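Local coordinates for phosphoribosylaminoimidazole carboxylase, ATPase subunit (Thermus thermophilus, PDB 3AW8), which probably catalyses the ATP-dependent carboxylation of 5-aminoimidazole ribonucleotide by bicarbonate to N5-carboxyaminoimidazole ribonucleotide in purine biosynthesis, at residues 123-136 against 147-159. Numbering follows the deposited sequence.
With AMP (adenosine monophosphate), chain C.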
# COMPACT_ATOMS: atom_id res chain seq x y z
N LEU A 123 -16.23 -44.08 -17.18
CA LEU A 123 -16.04 -43.15 -18.28
C LEU A 123 -17.24 -43.18 -19.20
O LEU A 123 -17.74 -42.13 -19.61
CB LEU A 123 -14.78 -43.52 -19.07
CG LEU A 123 -14.58 -42.75 -20.38
CD1 LEU A 123 -14.73 -41.25 -20.15
CD2 LEU A 123 -13.21 -43.06 -20.93
N GLU A 124 -17.70 -44.38 -19.53
CA GLU A 124 -18.85 -44.54 -20.40
C GLU A 124 -20.11 -44.26 -19.58
O GLU A 124 -21.02 -43.56 -20.04
CB GLU A 124 -18.90 -45.97 -20.96
CG GLU A 124 -18.99 -46.04 -22.48
CD GLU A 124 -17.80 -45.39 -23.17
OE1 GLU A 124 -16.65 -45.80 -22.88
OE2 GLU A 124 -18.01 -44.48 -24.00
N GLU A 125 -20.14 -44.81 -18.37
CA GLU A 125 -21.26 -44.64 -17.44
C GLU A 125 -21.76 -43.20 -17.43
O GLU A 125 -22.92 -42.94 -17.10
CB GLU A 125 -20.82 -45.04 -16.03
CG GLU A 125 -21.84 -44.77 -14.93
CD GLU A 125 -23.13 -45.54 -15.13
OE1 GLU A 125 -23.07 -46.79 -15.24
OE2 GLU A 125 -24.20 -44.90 -15.18
N GLY A 126 -20.89 -42.27 -17.80
CA GLY A 126 -21.27 -40.88 -17.83
C GLY A 126 -20.81 -40.12 -19.05
O GLY A 126 -21.13 -38.95 -19.21
N LEU A 127 -20.06 -40.78 -19.93
CA LEU A 127 -19.56 -40.12 -21.12
C LEU A 127 -20.69 -39.59 -21.98
O LEU A 127 -20.49 -38.68 -22.78
CB LEU A 127 -18.68 -41.06 -21.95
CG LEU A 127 -17.83 -40.38 -23.03
CD1 LEU A 127 -17.05 -39.22 -22.42
CD2 LEU A 127 -16.87 -41.39 -23.64
N LYS A 128 -21.89 -40.15 -21.82
CA LYS A 128 -23.03 -39.68 -22.59
C LYS A 128 -23.97 -38.86 -21.70
O LYS A 128 -24.59 -37.90 -22.17
CB LYS A 128 -23.80 -40.85 -23.23
CG LYS A 128 -24.54 -40.47 -24.52
CD LYS A 128 -25.57 -39.36 -24.30
CE LYS A 128 -26.08 -38.77 -25.61
NZ LYS A 128 -26.84 -39.75 -26.43
N ARG A 129 -24.08 -39.23 -20.43
CA ARG A 129 -24.95 -38.49 -19.52
C ARG A 129 -24.29 -37.15 -19.19
O ARG A 129 -24.67 -36.48 -18.23
CB ARG A 129 -25.21 -39.28 -18.23
CG ARG A 129 -23.98 -39.57 -17.41
CD ARG A 129 -24.33 -40.26 -16.10
NE ARG A 129 -25.03 -39.38 -15.17
CZ ARG A 129 -25.33 -39.69 -13.91
NH1 ARG A 129 -24.99 -40.87 -13.42
NH2 ARG A 129 -25.97 -38.82 -13.15
N VAL A 130 -23.29 -36.79 -19.99
CA VAL A 130 -22.56 -35.54 -19.83
C VAL A 130 -22.52 -34.81 -21.18
O VAL A 130 -23.06 -33.72 -21.31
CB VAL A 130 -21.10 -35.78 -19.36
CG1 VAL A 130 -20.30 -34.49 -19.43
CG2 VAL A 130 -21.11 -36.30 -17.93
N GLY A 131 -21.87 -35.42 -22.16
CA GLY A 131 -21.79 -34.80 -23.47
C GLY A 131 -20.48 -35.03 -24.19
O GLY A 131 -19.72 -35.93 -23.85
N LEU A 132 -20.23 -34.21 -25.20
CA LEU A 132 -19.01 -34.29 -26.00
C LEU A 132 -19.00 -33.16 -27.02
O LEU A 132 -20.00 -32.90 -27.68
CB LEU A 132 -18.92 -35.64 -26.71
CG LEU A 132 -17.85 -36.61 -26.21
CD1 LEU A 132 -17.91 -37.90 -27.01
CD2 LEU A 132 -16.48 -35.97 -26.35
N PRO A 133 -17.86 -32.46 -27.16
CA PRO A 133 -16.62 -32.68 -26.41
C PRO A 133 -16.79 -32.47 -24.90
O PRO A 133 -17.87 -32.14 -24.42
CB PRO A 133 -15.66 -31.67 -27.03
CG PRO A 133 -16.12 -31.62 -28.45
CD PRO A 133 -17.62 -31.54 -28.28
N ALA A 134 -15.70 -32.68 -24.16
CA ALA A 134 -15.72 -32.51 -22.72
C ALA A 134 -14.30 -32.59 -22.18
O ALA A 134 -13.35 -32.83 -22.94
CB ALA A 134 -16.58 -33.59 -22.08
N LEU A 135 -14.15 -32.37 -20.88
CA LEU A 135 -12.84 -32.42 -20.26
C LEU A 135 -12.73 -33.55 -19.25
O LEU A 135 -13.69 -33.89 -18.57
CB LEU A 135 -12.50 -31.11 -19.55
CG LEU A 135 -12.35 -29.85 -20.39
CD1 LEU A 135 -13.72 -29.38 -20.84
CD2 LEU A 135 -11.67 -28.79 -19.55
N LEU A 136 -11.53 -34.11 -19.17
CA LEU A 136 -11.24 -35.19 -18.24
C LEU A 136 -10.03 -34.69 -17.47
O LEU A 136 -8.96 -34.48 -18.06
CB LEU A 136 -10.89 -36.47 -19.00
CG LEU A 136 -10.80 -37.75 -18.17
CD1 LEU A 136 -12.20 -38.11 -17.67
CD2 LEU A 136 -10.23 -38.87 -19.02
N GLY A 147 -2.26 -33.16 -15.99
CA GLY A 147 -3.26 -32.76 -15.01
C GLY A 147 -4.67 -32.84 -15.55
O GLY A 147 -5.58 -33.32 -14.87
N GLN A 148 -4.86 -32.36 -16.78
CA GLN A 148 -6.17 -32.37 -17.43
C GLN A 148 -6.02 -32.45 -18.94
O GLN A 148 -4.94 -32.23 -19.48
CB GLN A 148 -6.98 -31.12 -17.05
CG GLN A 148 -6.40 -29.79 -17.51
CD GLN A 148 -7.21 -28.60 -17.03
OE1 GLN A 148 -8.40 -28.48 -17.35
NE2 GLN A 148 -6.58 -27.71 -16.27
N ALA A 149 -7.11 -32.78 -19.63
CA ALA A 149 -7.07 -32.88 -21.08
C ALA A 149 -8.47 -32.83 -21.70
O ALA A 149 -9.37 -33.57 -21.29
CB ALA A 149 -6.37 -34.17 -21.49
N LEU A 150 -8.63 -31.95 -22.68
CA LEU A 150 -9.89 -31.79 -23.38
C LEU A 150 -10.00 -32.96 -24.35
O LEU A 150 -9.01 -33.39 -24.93
CB LEU A 150 -9.90 -30.47 -24.15
CG LEU A 150 -11.06 -30.19 -25.11
CD1 LEU A 150 -12.39 -30.37 -24.40
CD2 LEU A 150 -10.93 -28.77 -25.65
N VAL A 151 -11.21 -33.49 -24.52
CA VAL A 151 -11.40 -34.61 -25.42
C VAL A 151 -12.64 -34.45 -26.28
O VAL A 151 -13.72 -34.14 -25.79
CB VAL A 151 -11.49 -35.93 -24.63
CG1 VAL A 151 -11.73 -37.08 -25.59
CG2 VAL A 151 -10.22 -36.16 -23.85
N ARG A 152 -12.46 -34.68 -27.58
CA ARG A 152 -13.55 -34.57 -28.55
C ARG A 152 -14.02 -35.95 -29.01
O ARG A 152 -15.22 -36.26 -28.96
CB ARG A 152 -13.10 -33.76 -29.77
CG ARG A 152 -12.42 -32.44 -29.45
CD ARG A 152 -12.25 -31.60 -30.70
NE ARG A 152 -11.53 -30.36 -30.44
CZ ARG A 152 -10.22 -30.30 -30.18
NH1 ARG A 152 -9.49 -31.40 -30.16
NH2 ARG A 152 -9.65 -29.13 -29.95
N THR A 153 -13.07 -36.76 -29.46
CA THR A 153 -13.37 -38.10 -29.96
C THR A 153 -13.90 -39.05 -28.89
O THR A 153 -13.33 -39.16 -27.81
CB THR A 153 -12.13 -38.75 -30.58
OG1 THR A 153 -11.34 -37.75 -31.23
CG2 THR A 153 -12.54 -39.81 -31.60
N GLU A 154 -15.00 -39.73 -29.21
CA GLU A 154 -15.61 -40.67 -28.28
C GLU A 154 -14.55 -41.70 -27.85
O GLU A 154 -14.66 -42.31 -26.79
CB GLU A 154 -16.79 -41.37 -28.97
CG GLU A 154 -17.97 -41.71 -28.06
CD GLU A 154 -17.74 -42.96 -27.22
OE1 GLU A 154 -18.64 -43.32 -26.44
OE2 GLU A 154 -16.67 -43.58 -27.35
N GLU A 155 -13.53 -41.87 -28.68
CA GLU A 155 -12.45 -42.81 -28.40
C GLU A 155 -11.26 -42.09 -27.76
O GLU A 155 -10.54 -42.67 -26.95
CB GLU A 155 -11.98 -43.49 -29.68
CG GLU A 155 -11.27 -42.56 -30.66
CD GLU A 155 -10.78 -43.27 -31.91
OE1 GLU A 155 -9.91 -44.16 -31.78
OE2 GLU A 155 -11.27 -42.94 -33.01
N GLU A 156 -11.05 -40.84 -28.15
CA GLU A 156 -9.95 -40.03 -27.61
C GLU A 156 -10.14 -39.87 -26.10
O GLU A 156 -9.21 -39.50 -25.38
CB GLU A 156 -9.95 -38.66 -28.30
CG GLU A 156 -8.79 -37.74 -27.96
CD GLU A 156 -8.86 -36.42 -28.72
OE1 GLU A 156 -9.86 -35.69 -28.57
OE2 GLU A 156 -7.91 -36.12 -29.48
N ALA A 157 -11.35 -40.16 -25.64
CA ALA A 157 -11.71 -40.07 -24.23
C ALA A 157 -11.16 -41.28 -23.48
O ALA A 157 -10.37 -41.15 -22.54
CB ALA A 157 -13.22 -40.01 -24.07
N LEU A 158 -11.57 -42.47 -23.91
CA LEU A 158 -11.10 -43.70 -23.29
C LEU A 158 -9.59 -43.75 -23.44
O LEU A 158 -8.90 -44.50 -22.73
CB LEU A 158 -11.75 -44.92 -23.95
CG LEU A 158 -13.25 -45.11 -23.71
CD1 LEU A 158 -14.04 -44.03 -24.43
CD2 LEU A 158 -13.68 -46.49 -24.18
N GLU A 159 -9.07 -42.95 -24.36
CA GLU A 159 -7.64 -42.88 -24.60
C GLU A 159 -7.08 -41.85 -23.63
O GLU A 159 -5.92 -41.91 -23.23
CB GLU A 159 -7.37 -42.44 -26.04
CG GLU A 159 -6.01 -42.87 -26.59
CD GLU A 159 -4.85 -42.41 -25.73
OE1 GLU A 159 -4.66 -41.18 -25.60
OE2 GLU A 159 -4.14 -43.27 -25.18
P AMP C . -8.22 -25.03 -14.33
O1P AMP C . -7.86 -23.90 -13.42
O2P AMP C . -9.80 -25.33 -14.21
O3P AMP C . -7.38 -26.34 -13.92
O5' AMP C . -7.86 -24.63 -15.86
C5' AMP C . -8.64 -23.49 -16.25
C4' AMP C . -8.53 -23.27 -17.77
O4' AMP C . -9.13 -24.38 -18.51
C3' AMP C . -9.25 -21.98 -18.21
O3' AMP C . -8.47 -21.28 -19.18
C2' AMP C . -10.60 -22.46 -18.77
O2' AMP C . -11.01 -21.66 -19.89
C1' AMP C . -10.38 -23.93 -19.15
N9 AMP C . -11.52 -24.77 -18.70
C8 AMP C . -11.64 -25.42 -17.50
N7 AMP C . -12.76 -26.06 -17.44
C5 AMP C . -13.44 -25.89 -18.59
C6 AMP C . -14.70 -26.33 -19.09
N6 AMP C . -15.51 -27.15 -18.33
N1 AMP C . -15.07 -25.94 -20.33
C2 AMP C . -14.29 -25.15 -21.09
N3 AMP C . -13.11 -24.72 -20.65
C4 AMP C . -12.65 -25.05 -19.42
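Gln148 lies beside Leu135 where both reach bound AMP. With its chain extended beyond CG (chi2 -177°), Gln148 brings NE2 2.8 Å from O3P of AMP in a weak hydrogen bond, while Leu135 sets CD2 3.5 Å from C5 of the adenine. Ala149 then pairs with Leu136 through two backbone hydrogen bonds, Leu136 N to Ala149 O (3.1 Å) and Ala149 N to Leu136 O. At the intervening non-hydrogen-bonded pair, Leu150 CD1 meets Leu135 CD1 at 3.9 Å, on the face that carries the nucleotide; Phe174 touches both leucines. Val151 closes a second hydrogen-bonded pair with Ala134, and its N donates to Ala134 O at 2.7 Å. Beyond the strand, Arg152 lays CB and CG against the ring of Pro133, which follows a cis peptide bond; the backbone N of Arg152 donates a hydrogen bond to Glu156 OE1. Glu154 OE1 comes 2.8 Å from Glu124 OE2, the carboxylate planes 21° apart. Ala157 CB packs on Leu127 CD2 at 3.9 Å, and Leu158 puts CG against Leu123 CD2 and its CD2 methyl against Glu124 OE1. Replacing Glu124 by alanine removes the carboxylate, which would probably open a gap beside the Leu158 methyls. Strands 134-136 and 148-151, their directions 151° apart, with helices packed on the face away from AMP, are characteristic of the ATP-grasp fold, whose hairpin here lines the nucleotide pocket.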